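Local coordinates for beta-L-arabinobiosidase (Bacteroides thetaiotaomicron, PDB 5MQR), which probably hydrolyses glycosidic linkages in complex plant pectin, as a multidomain beta-L-arabinobiosidase with a sialidase-like part, at residues E98-S103 / G361-S366. Numbering follows the deposited sequence.
Sequences EHVPPS and GGNYKS
Glu98 and Asn363 illustrate how two loops remote in sequence can join through very few residues, here mainly Glu98 on one side and Asn363 and Tyr364 on the other. The firm part is backbone: Glu98 N donates to Asn363 O at 3.2 Å, and Glu98 CB rests 3.2 Å from that same oxygen. Next to it, in one of two modelled conformers, Asn363 ND2 reaches Glu98 O at 3.1 Å, a weak and doubtful bond with an N-H...O angle of only 124°. Asn363 and Tyr364 are the central pair of a type II beta turn, closed by Lys365 N to Gly362 O, whose central peptide presents the Asn363 carbonyl to Glu98 N. In the fold, residues 98-103 lie in the loop between strands 86-94 and 104-110 of a four-stranded antiparallel sheet, a blade of the N-terminal beta propeller, while residues 361-366 belong to the loop leading to strand 387-393. With its CG anti to the backbone N (chi1 -170°), the extended Glu98 side chain crosses that of Tyr364 at about a right angle and brings OE2 to 3.5 Å from Tyr364 CB. Glu98 OE1 finds its polar partners outside, a hydrogen bond with Tyr74 OH and a salt bridge with Lys395. Packing thins along exposed Tyr364, whose phenol end meets nothing of 98-103.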
loop_
_atom_site.group_PDB
_atom_site.type_symbol
_atom_site.label_atom_id
_atom_site.label_comp_id
_atom_site.label_asym_id
_atom_site.label_seq_id
_atom_site.Cartn_x
_atom_site.Cartn_y
_atom_site.Cartn_z
ATOM N N GLU A 98 40.231 -18.006 2.854
ATOM C CA GLU A 98 39.319 -19.125 2.596
ATOM C C GLU A 98 40.125 -20.374 2.321
ATOM O O GLU A 98 41.114 -20.341 1.561
ATOM C CB GLU A 98 38.389 -18.836 1.399
ATOM C CG GLU A 98 37.252 -19.843 1.219
ATOM C CD GLU A 98 36.203 -19.400 0.199
ATOM O OE1 GLU A 98 35.415 -18.483 0.496
ATOM O OE2 GLU A 98 36.186 -19.969 -0.912
ATOM N N HIS A 99 39.732 -21.448 3.013
ATOM C CA HIS A 99 40.365 -22.764 2.905
ATOM C C HIS A 99 41.815 -22.808 3.390
ATOM O O HIS A 99 42.561 -23.756 3.058
ATOM C CB HIS A 99 40.271 -23.301 1.462
ATOM C CG HIS A 99 38.866 -23.376 0.933
ATOM N ND1 HIS A 99 38.582 -23.444 -0.414
ATOM C CD2 HIS A 99 37.670 -23.402 1.572
ATOM C CE1 HIS A 99 37.273 -23.508 -0.582
ATOM N NE2 HIS A 99 36.698 -23.480 0.607
ATOM N N VAL A 100 42.211 -21.811 4.182
ATOM C CA VAL A 100 43.512 -21.824 4.832
ATOM C C VAL A 100 43.240 -21.959 6.322
ATOM O O VAL A 100 42.653 -21.050 6.926
ATOM C CB VAL A 100 44.365 -20.573 4.513
ATOM C CG1 VAL A 100 45.708 -20.624 5.257
ATOM C CG2 VAL A 100 44.583 -20.471 3.003
ATOM N N PRO A 101 43.650 -23.093 6.916
ATOM C CA PRO A 101 43.363 -23.332 8.332
ATOM C C PRO A 101 44.127 -22.375 9.257
ATOM O O PRO A 101 45.076 -21.745 8.799
ATOM C CB PRO A 101 43.822 -24.770 8.548
ATOM C CG PRO A 101 44.846 -25.020 7.488
ATOM C CD PRO A 101 44.510 -24.135 6.328
ATOM N N PRO A 102 43.735 -22.241 10.524
ATOM C CA PRO A 102 42.607 -22.965 11.123
ATOM C C PRO A 102 41.237 -22.401 10.749
ATOM O O PRO A 102 41.130 -21.411 10.035
ATOM C CB PRO A 102 42.880 -22.868 12.643
ATOM C CG PRO A 102 43.739 -21.656 12.805
ATOM C CD PRO A 102 44.549 -21.542 11.540
ATOM N N SER A 103 40.199 -23.075 11.219
ATOM C CA SER A 103 38.846 -22.820 10.782
ATOM C C SER A 103 37.915 -23.298 11.873
ATOM O O SER A 103 38.135 -24.378 12.451
ATOM C CB SER A 103 38.580 -23.587 9.477
ATOM O OG SER A 103 37.338 -23.237 8.884
ATOM N N GLY A 361 42.919 -8.271 2.796
ATOM C CA GLY A 361 43.025 -9.162 1.659
ATOM C C GLY A 361 42.945 -10.611 2.098
ATOM O O GLY A 361 43.099 -10.930 3.287
ATOM N N GLY A 362 42.683 -11.481 1.137
ATOM C CA GLY A 362 42.576 -12.905 1.410
ATOM C C GLY A 362 42.009 -13.768 0.280
ATOM O O GLY A 362 41.170 -13.317 -0.523
ATOM N N ASN A 363 42.484 -15.016 0.248
ATOM C CA ASN A 363 42.093 -16.047 -0.729
ATOM C C ASN A 363 40.565 -16.105 -0.882
ATOM O O ASN A 363 39.853 -16.318 0.114
ATOM C CB ASN A 363 42.640 -17.419 -0.249
ATOM C CG ASN A 363 42.657 -18.501 -1.337
ATOM O OD1 ASN A 363 42.530 -18.212 -2.525
ATOM N ND2 ASN A 363 42.848 -19.770 -0.915
ATOM N N TYR A 364 40.068 -15.900 -2.099
ATOM C CA TYR A 364 38.648 -16.017 -2.480
ATOM C C TYR A 364 37.673 -15.048 -1.826
ATOM O O TYR A 364 36.452 -15.160 -2.059
ATOM C CB TYR A 364 38.133 -17.477 -2.385
ATOM C CG TYR A 364 38.970 -18.479 -3.188
ATOM C CD1 TYR A 364 39.124 -18.364 -4.576
ATOM C CD2 TYR A 364 39.628 -19.527 -2.541
ATOM C CE1 TYR A 364 39.906 -19.278 -5.291
ATOM C CE2 TYR A 364 40.412 -20.436 -3.234
ATOM C CZ TYR A 364 40.550 -20.322 -4.602
ATOM O OH TYR A 364 41.353 -21.259 -5.230
ATOM N N LYS A 365 38.192 -14.071 -1.070
ATOM C CA LYS A 365 37.355 -12.980 -0.576
ATOM C C LYS A 365 36.934 -12.111 -1.757
ATOM O O LYS A 365 37.780 -11.698 -2.554
ATOM C CB LYS A 365 38.090 -12.165 0.489
ATOM C CG LYS A 365 38.317 -12.955 1.776
ATOM C CD LYS A 365 39.010 -12.159 2.859
ATOM C CE LYS A 365 38.154 -11.028 3.387
ATOM N NZ LYS A 365 38.824 -10.382 4.526
ATOM N N SER A 366 35.627 -11.891 -1.901
ATOM C CA SER A 366 35.092 -11.048 -2.969
ATOM C C SER A 366 34.205 -9.922 -2.423
ATOM O O SER A 366 33.684 -10.015 -1.322
ATOM C CB SER A 366 34.338 -11.910 -3.972
ATOM O OG SER A 366 33.372 -12.653 -3.296
#